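Local coordinates for protein methyl-coenzyme M reductase subunit gamma (Methanosarcina barkeri, PDB 1E6Y) that forms the gamma subunit of methyl-coenzyme M reductase I, the factor 430 enzyme that releases methane from methyl-coenzyme M with coenzyme B as reductant, at residues Y84-D89 / S118-V123; A148-A153 / K186-I191; A38-R43 / D129-A134. All coordinates share one frame; numbering follows the deposited sequence.

Interaction 1: residues Y84-D89 / S118-V123; sequences YIQFAD and SGRQIV. With F43 (factor 430), chain L.
Gln86 and Arg120 meet where two antiparallel strands, 82-89 and 121-126, run up to the factor 430 and coenzyme M site. OE1 of Gln86 is held side-on by two nitrogens of Arg120, lying 2.8 Å from NE and 2.9 Å from NH2. The oxygen sits in the guanidinium plane, yet the amide is turned 68° against that plane: NH2 reaches a lone pair of OE1 within the carbonyl plane, whereas NE comes from above it. With CG anti to the backbone N (chi1 -179°) and the chain extended beyond, Gln86 carries its amide across to the arginine. Its NE2 is bonded to Arg151 O, which fixes the rotation of the amide. The arginine thus positioned forms a salt bridge through NH1 to coenzyme M, and its NH2 also bonds to the backbone of another protein chain. Behind this site lies the antiparallel pairing of the sheet. Ile85 and Val123 are a hydrogen-bonded pair, with Val123 N 3.0 Å from Ile85 O; Phe87 and Gln121 are the next, with Phe87 N 2.8 Å from Gln121 O. Gln86 and Ile122 between them form a non-hydrogen-bonded pair, their side chains on the same face of the sheet. Ile122 CD1 packs 3.6 Å from Tyr84 CB. Just ahead of strand 121-126 the chain grips one carboxylate of factor 430: Ser118 OG donates to O8C at 2.6 Å, and Gly119 N donates to O7C at 2.6 Å. A beta carbon on Gly119 would collide with OCC, an oxygen of another carboxylate of the cofactor.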
loop_
_atom_site.group_PDB
_atom_site.type_symbol
_atom_site.label_atom_id
_atom_site.label_comp_id
_atom_site.label_asym_id
_atom_site.label_seq_id
_atom_site.Cartn_x
_atom_site.Cartn_y
_atom_site.Cartn_z
ATOM N N TYR C 84 -26.419 -23.701 -17.423
ATOM C CA TYR C 84 -25.211 -24.406 -17.845
ATOM C C TYR C 84 -25.360 -25.918 -17.971
ATOM O O TYR C 84 -26.259 -26.519 -17.384
ATOM C CB TYR C 84 -24.070 -24.099 -16.871
ATOM C CG TYR C 84 -24.218 -24.779 -15.528
ATOM C CD1 TYR C 84 -23.617 -26.017 -15.285
ATOM C CD2 TYR C 84 -25.057 -24.251 -14.547
ATOM C CE1 TYR C 84 -23.862 -26.717 -14.110
ATOM C CE2 TYR C 84 -25.308 -24.944 -13.366
ATOM C CZ TYR C 84 -24.711 -26.180 -13.160
ATOM O OH TYR C 84 -24.985 -26.896 -12.017
ATOM N N ILE C 85 -24.443 -26.520 -18.726
ATOM C CA ILE C 85 -24.150 -27.945 -18.609
ATOM C C ILE C 85 -22.641 -28.116 -18.465
ATOM O O ILE C 85 -21.864 -27.445 -19.146
ATOM C CB ILE C 85 -24.655 -28.752 -19.840
ATOM C CG1 ILE C 85 -24.282 -30.232 -19.678
ATOM C CG2 ILE C 85 -24.075 -28.187 -21.130
ATOM C CD1 ILE C 85 -25.078 -31.170 -20.558
ATOM N N GLN C 86 -22.234 -28.949 -17.512
ATOM C CA GLN C 86 -20.821 -29.144 -17.212
ATOM C C GLN C 86 -20.458 -30.627 -17.206
ATOM O O GLN C 86 -21.196 -31.451 -16.668
ATOM C CB GLN C 86 -20.490 -28.515 -15.857
ATOM C CG GLN C 86 -19.039 -28.647 -15.446
ATOM C CD GLN C 86 -18.673 -27.691 -14.335
ATOM O OE1 GLN C 86 -18.206 -26.586 -14.591
ATOM N NE2 GLN C 86 -18.890 -28.108 -13.093
ATOM N N PHE C 87 -19.320 -30.953 -17.813
ATOM C CA PHE C 87 -18.851 -32.333 -17.911
ATOM C C PHE C 87 -17.496 -32.506 -17.237
ATOM O O PHE C 87 -16.636 -31.627 -17.313
ATOM C CB PHE C 87 -18.708 -32.748 -19.380
ATOM C CG PHE C 87 -20.013 -32.963 -20.088
ATOM C CD1 PHE C 87 -20.623 -31.919 -20.777
ATOM C CD2 PHE C 87 -20.596 -34.227 -20.131
ATOM C CE1 PHE C 87 -21.794 -32.130 -21.502
ATOM C CE2 PHE C 87 -21.769 -34.448 -20.854
ATOM C CZ PHE C 87 -22.368 -33.397 -21.540
ATOM N N ALA C 88 -17.298 -33.663 -16.617
ATOM C CA ALA C 88 -15.961 -34.166 -16.315
ATOM C C ALA C 88 -15.677 -35.322 -17.276
ATOM O O ALA C 88 -16.581 -36.089 -17.604
ATOM C CB ALA C 88 -15.890 -34.649 -14.870
ATOM N N ASP C 89 -14.454 -35.376 -17.801
ATOM C CA ASP C 89 -14.068 -36.388 -18.786
ATOM C C ASP C 89 -12.794 -37.099 -18.353
ATOM O O ASP C 89 -11.767 -36.456 -18.137
ATOM C CB ASP C 89 -13.835 -35.740 -20.154
ATOM C CG ASP C 89 -15.109 -35.216 -20.775
ATOM O OD1 ASP C 89 -15.927 -36.039 -21.233
ATOM O OD2 ASP C 89 -15.289 -33.981 -20.810
ATOM N N SER C 118 -9.208 -28.398 -16.277
ATOM C CA SER C 118 -8.685 -29.758 -16.384
ATOM C C SER C 118 -9.708 -30.816 -15.976
ATOM O O SER C 118 -9.824 -31.855 -16.626
ATOM C CB SER C 118 -7.408 -29.917 -15.554
ATOM O OG SER C 118 -7.669 -29.848 -14.166
ATOM N N GLY C 119 -10.488 -30.518 -14.941
ATOM C CA GLY C 119 -11.427 -31.493 -14.413
ATOM C C GLY C 119 -12.886 -31.225 -14.730
ATOM O O GLY C 119 -13.754 -32.016 -14.353
ATOM N N ARG C 120 -13.163 -30.122 -15.422
ATOM C CA ARG C 120 -14.525 -29.746 -15.735
ATOM C C ARG C 120 -14.507 -28.882 -17.000
ATOM O O ARG C 120 -13.511 -28.214 -17.273
ATOM C CB ARG C 120 -15.200 -28.973 -14.584
ATOM C CG ARG C 120 -14.290 -27.881 -14.033
ATOM C CD ARG C 120 -14.849 -27.115 -12.838
ATOM N NE ARG C 120 -15.833 -26.131 -13.221
ATOM C CZ ARG C 120 -15.946 -24.844 -12.926
ATOM N NH1 ARG C 120 -15.092 -24.142 -12.190
ATOM N NH2 ARG C 120 -17.014 -24.237 -13.443
ATOM N N GLN C 121 -15.536 -29.030 -17.823
ATOM C CA GLN C 121 -15.745 -28.147 -18.960
ATOM C C GLN C 121 -17.203 -27.731 -18.935
ATOM O O GLN C 121 -18.089 -28.556 -18.699
ATOM C CB GLN C 121 -15.419 -28.867 -20.271
ATOM C CG GLN C 121 -15.392 -27.960 -21.499
ATOM C CD GLN C 121 -16.765 -27.736 -22.116
ATOM O OE1 GLN C 121 -16.970 -26.783 -22.873
ATOM N NE2 GLN C 121 -17.706 -28.625 -21.815
ATOM N N ILE C 122 -17.451 -26.453 -19.188
ATOM C CA ILE C 122 -18.787 -25.904 -19.026
ATOM C C ILE C 122 -19.210 -25.090 -20.244
ATOM O O ILE C 122 -18.377 -24.507 -20.935
ATOM C CB ILE C 122 -18.867 -25.028 -17.741
ATOM C CG1 ILE C 122 -20.301 -24.550 -17.506
ATOM C CG2 ILE C 122 -17.903 -23.849 -17.835
ATOM C CD1 ILE C 122 -20.510 -23.912 -16.148
ATOM N N VAL C 123 -20.488 -25.191 -20.592
ATOM C CA VAL C 123 -21.099 -24.233 -21.499
ATOM C C VAL C 123 -22.212 -23.491 -20.769
ATOM O O VAL C 123 -23.152 -24.104 -20.265
ATOM C CB VAL C 123 -21.675 -24.927 -22.759
ATOM C CG1 VAL C 123 -22.373 -23.905 -23.654
ATOM C CG2 VAL C 123 -20.557 -25.619 -23.527
HETATM NI NI F43 L . -10.474 -25.287 -6.731
HETATM N NA F43 L . -10.836 -24.014 -5.035
HETATM C CHA F43 L . -8.544 -24.431 -4.097
HETATM C C1A F43 L . -9.994 -24.049 -4.130
HETATM C C2A F43 L . -10.597 -23.594 -2.695
HETATM C C3A F43 L . -12.116 -23.867 -3.053
HETATM C C4A F43 L . -12.098 -23.538 -4.523
HETATM C C5A F43 L . -10.386 -22.068 -2.476
HETATM C C6A F43 L . -10.985 -21.629 -1.128
HETATM O O7A F43 L . -10.391 -21.920 -0.046
HETATM N N8A F43 L . -12.101 -20.966 -1.080
HETATM C C9A F43 L . -10.040 -24.432 -1.583
HETATM C CAA F43 L . -12.624 -25.389 -2.778
HETATM C CBA F43 L . -12.853 -25.652 -1.320
HETATM C CCA F43 L . -14.154 -26.318 -1.031
HETATM O ODA F43 L . -14.355 -27.490 -1.467
HETATM O OEA F43 L . -15.014 -25.707 -0.355
HETATM N NB F43 L . -12.301 -24.619 -7.471
HETATM C CHB F43 L . -13.305 -24.069 -5.317
HETATM C C1B F43 L . -13.280 -23.739 -6.684
HETATM C C2B F43 L . -14.734 -23.845 -7.477
HETATM C C3B F43 L . -14.435 -25.060 -8.504
HETATM C C4B F43 L . -12.923 -25.171 -8.327
HETATM N N5B F43 L . -13.002 -22.271 -7.039
HETATM C C6B F43 L . -13.832 -21.641 -7.815
HETATM O O7B F43 L . -13.718 -20.449 -8.102
HETATM C C8B F43 L . -14.931 -22.581 -8.271
HETATM C C9B F43 L . -15.884 -24.028 -6.519
HETATM C CAB F43 L . -15.238 -26.361 -7.958
HETATM C CBB F43 L . -15.027 -27.561 -8.839
HETATM C CCB F43 L . -15.860 -28.689 -8.312
HETATM O ODB F43 L . -17.090 -28.520 -8.422
HETATM O OEB F43 L . -15.360 -29.705 -7.792
HETATM N NC F43 L . -10.256 -26.697 -8.211
HETATM C CHC F43 L . -12.306 -26.128 -9.364
HETATM C C1C F43 L . -11.134 -26.764 -9.259
HETATM C C2C F43 L . -10.669 -27.668 -10.360
HETATM C C3C F43 L . -9.394 -28.305 -9.707
HETATM C C4C F43 L . -9.200 -27.538 -8.464
HETATM C C5C F43 L . -10.215 -26.849 -11.608
HETATM C C6C F43 L . -9.746 -27.747 -12.718
HETATM O O7C F43 L . -10.545 -28.631 -13.137
HETATM O O8C F43 L . -8.586 -27.597 -13.194
HETATM C C8C F43 L . -9.705 -29.766 -9.284
HETATM C C9C F43 L . -9.841 -30.774 -10.443
HETATM C CAC F43 L . -10.160 -32.202 -9.996
HETATM O OBC F43 L . -10.294 -32.492 -8.782
HETATM O OCC F43 L . -10.279 -33.066 -10.908
HETATM N ND F43 L . -8.955 -26.227 -5.852
HETATM C CHD F43 L . -8.172 -27.752 -7.663
HETATM C C5D F43 L . -5.679 -27.701 -5.998
HETATM C C6D F43 L . -5.743 -28.738 -7.072
HETATM C C7D F43 L . -6.889 -28.518 -8.025
HETATM O O8D F43 L . -6.687 -28.997 -9.158
HETATM C C9D F43 L . -6.866 -26.985 -2.820
HETATM C CAD F43 L . -5.458 -27.277 -2.515
HETATM O OBD F43 L . -5.164 -28.095 -1.583
HETATM O OCD F43 L . -4.543 -26.704 -3.200
HETATM C C1D F43 L . -8.061 -27.070 -6.252
HETATM C C2D F43 L . -6.982 -27.513 -5.331
HETATM C C3D F43 L . -7.121 -26.471 -4.189
HETATM C C4D F43 L . -8.477 -25.954 -4.397
HETATM O O HOH W 1 -12.365 -33.215 -17.420
#

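Interaction 2: residues A148-A153 / K186-I191; sequences AGVRGA and KDQVAI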
loop_
_atom_site.group_PDB
_atom_site.type_symbol
_atom_site.label_atom_id
_atom_site.label_comp_id
_atom_site.label_asym_id
_atom_site.label_seq_id
_atom_site.Cartn_x
_atom_site.Cartn_y
_atom_site.Cartn_z
ATOM N N ALA C 148 -17.269 -40.312 -18.853
ATOM C CA ALA C 148 -17.605 -38.922 -18.551
ATOM C C ALA C 148 -18.788 -38.849 -17.591
ATOM O O ALA C 148 -19.447 -39.857 -17.325
ATOM C CB ALA C 148 -17.924 -38.164 -19.838
ATOM N N GLY C 149 -19.029 -37.659 -17.050
ATOM C CA GLY C 149 -20.185 -37.444 -16.198
ATOM C C GLY C 149 -20.617 -35.991 -16.211
ATOM O O GLY C 149 -19.776 -35.094 -16.300
ATOM N N VAL C 150 -21.927 -35.760 -16.196
ATOM C CA VAL C 150 -22.469 -34.406 -16.095
ATOM C C VAL C 150 -22.428 -33.972 -14.633
ATOM O O VAL C 150 -23.116 -34.548 -13.790
ATOM C CB VAL C 150 -23.932 -34.336 -16.607
ATOM C CG1 VAL C 150 -24.354 -32.885 -16.789
ATOM C CG2 VAL C 150 -24.071 -35.095 -17.919
ATOM N N ARG C 151 -21.565 -33.008 -14.325
ATOM C CA ARG C 151 -21.312 -32.632 -12.930
ATOM C C ARG C 151 -21.218 -31.100 -12.812
ATOM O O ARG C 151 -20.240 -30.554 -13.308
ATOM C CB ARG C 151 -20.001 -33.225 -12.433
ATOM C CG ARG C 151 -19.934 -34.749 -12.476
ATOM C CD ARG C 151 -18.542 -35.277 -12.221
ATOM N NE ARG C 151 -18.552 -36.731 -12.455
ATOM C CZ ARG C 151 -17.562 -37.540 -12.122
ATOM N NH1 ARG C 151 -17.725 -38.846 -12.392
ATOM N NH2 ARG C 151 -16.448 -37.146 -11.536
ATOM N N GLY C 152 -22.207 -30.467 -12.186
ATOM C CA GLY C 152 -22.179 -29.026 -11.995
ATOM C C GLY C 152 -21.394 -28.609 -10.765
ATOM O O GLY C 152 -21.111 -27.423 -10.576
ATOM N N ALA C 153 -21.051 -29.587 -9.928
ATOM C CA ALA C 153 -20.256 -29.357 -8.725
ATOM C C ALA C 153 -19.662 -30.680 -8.241
ATOM O O ALA C 153 -20.194 -31.753 -8.539
ATOM C CB ALA C 153 -21.121 -28.737 -7.630
ATOM N N LYS C 186 -29.583 -38.934 -10.433
ATOM C CA LYS C 186 -29.505 -37.627 -9.779
ATOM C C LYS C 186 -29.208 -36.590 -10.859
ATOM O O LYS C 186 -28.699 -36.943 -11.926
ATOM C CB LYS C 186 -28.379 -37.611 -8.738
ATOM C CG LYS C 186 -28.442 -38.732 -7.712
ATOM C CD LYS C 186 -27.290 -38.632 -6.729
ATOM C CE LYS C 186 -27.174 -39.886 -5.883
ATOM N NZ LYS C 186 -26.013 -39.816 -4.952
ATOM N N ASP C 187 -29.541 -35.324 -10.607
ATOM C CA ASP C 187 -29.172 -34.270 -11.555
ATOM C C ASP C 187 -27.688 -33.926 -11.426
ATOM O O ASP C 187 -26.966 -34.581 -10.674
ATOM C CB ASP C 187 -30.068 -33.024 -11.394
ATOM C CG ASP C 187 -29.905 -32.311 -10.045
ATOM O OD1 ASP C 187 -28.909 -32.530 -9.322
ATOM O OD2 ASP C 187 -30.770 -31.467 -9.733
ATOM N N GLN C 188 -27.228 -32.920 -12.161
ATOM C CA GLN C 188 -25.796 -32.648 -12.225
ATOM C C GLN C 188 -25.214 -32.035 -10.953
ATOM O O GLN C 188 -23.998 -32.040 -10.766
ATOM C CB GLN C 188 -25.455 -31.784 -13.448
ATOM C CG GLN C 188 -25.998 -30.365 -13.436
ATOM C CD GLN C 188 -25.601 -29.593 -14.683
ATOM O OE1 GLN C 188 -24.510 -29.789 -15.232
ATOM N NE2 GLN C 188 -26.495 -28.732 -15.158
ATOM N N VAL C 189 -26.077 -31.583 -10.046
ATOM C CA VAL C 189 -25.626 -31.207 -8.706
ATOM C C VAL C 189 -26.068 -32.216 -7.641
ATOM O O VAL C 189 -26.184 -31.884 -6.458
ATOM C CB VAL C 189 -26.092 -29.773 -8.321
ATOM C CG1 VAL C 189 -25.313 -28.743 -9.129
ATOM C CG2 VAL C 189 -27.586 -29.614 -8.544
ATOM N N ALA C 190 -26.305 -33.452 -8.081
ATOM C CA ALA C 190 -26.493 -34.606 -7.200
ATOM C C ALA C 190 -27.788 -34.613 -6.384
ATOM O O ALA C 190 -27.888 -35.322 -5.380
ATOM C CB ALA C 190 -25.285 -34.767 -6.270
ATOM N N ILE C 191 -28.796 -33.878 -6.846
ATOM C CA ILE C 191 -30.133 -33.973 -6.264
ATOM C C ILE C 191 -30.893 -35.112 -6.941
ATOM O O ILE C 191 -30.967 -35.171 -8.171
ATOM C CB ILE C 191 -30.926 -32.656 -6.442
ATOM C CG1 ILE C 191 -30.173 -31.501 -5.782
ATOM C CG2 ILE C 191 -32.320 -32.790 -5.825
ATOM C CD1 ILE C 191 -30.823 -30.154 -5.983
#
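Gly152 N donates to Gln188 O at 2.8 Å, the one hydrogen bond between the two segments; the donor stands well above the carbonyl plane. Beside it, Val150 CG1 lies against the side chain of Gln188, 3.5 Å from OE1 and 3.7 Å from CB. Val189 CG1 comes within 4.5 Å of Ala153 CB, and a beta carbon on Gly152 would press on both Val189 CG1 and Gln188 CG. The amide of Gln188 is held from outside the two segments: NE2 donates to Leu40 O and Tyr84 O, while OE1 receives a weak bond from Gln86 N. An alanine here would probably leave Leu40 O without this donor and open a gap beside Val150. One shell further out, Asp187 to Ala190 form a type I beta turn, and Asp187 OD1 accepts from Ile191 N at 2.8 Å, bracing the turn. Ala153 belongs to the factor 430 pocket. The turn, in the hairpin connection of antiparallel strands 181-186 and 192-198, sits between the end of strand 148-150, its neighbour strand 82-89 and the C-terminal end of helix 33-40.

Interaction 3: residues A38-R43 / D129-A134; sequences AVLGHR and DMEQCA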
loop_
_atom_site.group_PDB
_atom_site.type_symbol
_atom_site.label_atom_id
_atom_site.label_comp_id
_atom_site.label_asym_id
_atom_site.label_seq_id
_atom_site.Cartn_x
_atom_site.Cartn_y
_atom_site.Cartn_z
ATOM N N ALA C 38 -34.271 -32.822 -16.767
ATOM C CA ALA C 38 -34.152 -33.420 -15.442
ATOM C C ALA C 38 -32.704 -33.488 -14.971
ATOM O O ALA C 38 -32.399 -33.096 -13.847
ATOM C CB ALA C 38 -34.768 -34.812 -15.441
ATOM N N VAL C 39 -31.809 -33.958 -15.837
ATOM C CA VAL C 39 -30.401 -34.097 -15.467
ATOM C C VAL C 39 -29.708 -32.742 -15.299
ATOM O O VAL C 39 -28.784 -32.606 -14.497
ATOM C CB VAL C 39 -29.610 -34.950 -16.496
ATOM C CG1 VAL C 39 -30.258 -36.315 -16.653
ATOM C CG2 VAL C 39 -29.534 -34.241 -17.834
ATOM N N LEU C 40 -30.191 -31.732 -16.018
ATOM C CA LEU C 40 -29.620 -30.390 -15.933
ATOM C C LEU C 40 -30.016 -29.685 -14.632
ATOM O O LEU C 40 -29.226 -28.926 -14.063
ATOM C CB LEU C 40 -30.050 -29.557 -17.144
ATOM C CG LEU C 40 -29.452 -30.002 -18.481
ATOM C CD1 LEU C 40 -30.097 -29.235 -19.619
ATOM C CD2 LEU C 40 -27.948 -29.790 -18.473
ATOM N N GLY C 41 -31.246 -29.924 -14.184
ATOM C CA GLY C 41 -31.654 -29.526 -12.848
ATOM C C GLY C 41 -31.971 -28.055 -12.630
ATOM O O GLY C 41 -32.019 -27.604 -11.488
ATOM N N HIS C 42 -32.258 -27.323 -13.703
ATOM C CA HIS C 42 -32.520 -25.885 -13.604
ATOM C C HIS C 42 -34.006 -25.553 -13.471
ATOM O O HIS C 42 -34.365 -24.436 -13.096
ATOM C CB HIS C 42 -31.948 -25.155 -14.820
ATOM C CG HIS C 42 -30.512 -25.473 -15.094
ATOM N ND1 HIS C 42 -29.525 -25.336 -14.141
ATOM C CD2 HIS C 42 -29.901 -25.951 -16.203
ATOM C CE1 HIS C 42 -28.369 -25.719 -14.652
ATOM N NE2 HIS C 42 -28.570 -26.096 -15.901
ATOM N N ARG C 43 -34.862 -26.504 -13.833
ATOM C CA ARG C 43 -36.298 -26.318 -13.747
ATOM C C ARG C 43 -36.997 -27.676 -13.883
ATOM O O ARG C 43 -36.330 -28.618 -14.313
ATOM C CB ARG C 43 -36.811 -25.386 -14.847
ATOM C CG ARG C 43 -36.721 -25.963 -16.255
ATOM C CD ARG C 43 -37.176 -24.898 -17.268
ATOM N NE ARG C 43 -37.641 -25.574 -18.494
ATOM C CZ ARG C 43 -36.811 -26.176 -19.338
ATOM N NH1 ARG C 43 -35.503 -26.163 -19.113
ATOM N NH2 ARG C 43 -37.245 -26.798 -20.431
ATOM N N ASP C 129 -31.099 -22.181 -25.247
ATOM C CA ASP C 129 -29.954 -22.341 -26.153
ATOM C C ASP C 129 -28.989 -23.388 -25.607
ATOM O O ASP C 129 -28.449 -24.199 -26.357
ATOM C CB ASP C 129 -29.182 -21.027 -26.324
ATOM C CG ASP C 129 -30.058 -19.868 -26.766
ATOM O OD1 ASP C 129 -29.672 -18.725 -26.463
ATOM O OD2 ASP C 129 -31.092 -20.079 -27.439
ATOM N N MET C 130 -28.731 -23.314 -24.305
ATOM C CA MET C 130 -27.858 -24.262 -23.626
ATOM C C MET C 130 -28.366 -25.699 -23.786
ATOM O O MET C 130 -27.584 -26.607 -24.064
ATOM C CB MET C 130 -27.748 -23.886 -22.141
ATOM C CG MET C 130 -26.889 -24.823 -21.303
ATOM S SD MET C 130 -27.802 -26.282 -20.757
ATOM C CE MET C 130 -29.023 -25.527 -19.678
ATOM N N GLU C 131 -29.685 -25.879 -23.708
ATOM C CA GLU C 131 -30.288 -27.208 -23.824
ATOM C C GLU C 131 -30.088 -27.828 -25.206
ATOM O O GLU C 131 -29.930 -29.047 -25.327
ATOM C CB GLU C 131 -31.782 -27.157 -23.491
ATOM C CG GLU C 131 -32.074 -26.979 -22.010
ATOM C CD GLU C 131 -33.458 -27.470 -21.611
ATOM O OE1 GLU C 131 -34.380 -27.427 -22.452
ATOM O OE2 GLU C 131 -33.626 -27.891 -20.448
ATOM N N GLN C 132 -30.055 -26.988 -26.238
ATOM C CA GLN C 132 -29.766 -27.455 -27.593
ATOM C C GLN C 132 -28.354 -28.022 -27.674
ATOM O O GLN C 132 -28.129 -29.082 -28.260
ATOM C CB GLN C 132 -29.896 -26.308 -28.594
ATOM C CG GLN C 132 -31.314 -25.997 -29.023
ATOM C CD GLN C 132 -31.357 -25.183 -30.304
ATOM O OE1 GLN C 132 -30.342 -24.633 -30.742
ATOM N NE2 GLN C 132 -32.528 -25.128 -30.930
ATOM N N CYS C 133 -27.400 -27.281 -27.118
ATOM C CA CYS C 133 -26.005 -27.704 -27.084
ATOM C C CYS C 133 -25.837 -28.943 -26.209
ATOM O O CYS C 133 -25.155 -29.901 -26.593
ATOM C CB CYS C 133 -25.129 -26.567 -26.550
ATOM S SG CYS C 133 -23.385 -26.985 -26.448
ATOM N N ALA C 134 -26.503 -28.927 -25.056
ATOM C CA ALA C 134 -26.487 -30.042 -24.115
ATOM C C ALA C 134 -26.961 -31.343 -24.760
ATOM O O ALA C 134 -26.345 -32.391 -24.574
ATOM C CB ALA C 134 -27.354 -29.712 -22.909
#
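Leu40 and Glu131 bring the two backbones closest, their CA atoms 8.5 Å apart, where helix 33-40 ends and the chain turns at Gly41 (phi 77°) beside helix 127-139. Leu40 reaches tip to tip toward Met130, its CD1 lying 3.9 Å from Met130 CE. The same methyl touches the aliphatic part of Glu131, 3.8 Å from CG, and lies 4.3 Å from Ala134 CB. Met130 leaves the helix with CG anti to the backbone N (chi1 178°), then bends twice, which swings CE to the His42 ring, 3.6 Å from CD2. Leu40 O stands over the centre of one face of that ring, 3.3 Å above the plane; its NE2 donates to Tyr84 O, which orients it, and the ring meets that of Tyr84 edge-to-face. Beside this apolar group the contact turns polar. Arg43 and Glu131 reach out to each other and form a salt bridge, NH1 to OE2 at 2.9 Å. OE2 lies close to the guanidinium plane but is approached from above its own carboxylate, the two planes being 53° apart. Neither charge depends on this pair alone: Arg43 NH1 also bridges to Glu127 and its guanidinium makes a cation-pi contact with Tyr49, whose hydroxyl is bonded to Glu131 OE1, while OE2 is shared with Thr37. The arrangement is that of a helix C terminus, left through a positive-phi glycine, docked on the flank of a second helix, with an apolar centre that borders strand 82-89 and an ion pair at its edge.

Overall arrangement
From the N terminus, the segment 38-43 comes first and meets segment 129-134 after 85 intervening residues, so interaction 3 closes the longest loop of the three. Interaction 1 lies wholly within that loop, closing the smaller one between strands 82-89 and 121-126. Only afterwards does interaction 2 open, at strand 148-150, and close at segment 186-191; it follows the others in series, and no loops cross. Strand 82-89 is common ground: it pairs with 148-150 on one side and 121-126 on the other, and Ile85 packs on Leu40 and Ala134. Gln188 N bonds to Val39 O, tying the turn to helix 33-40.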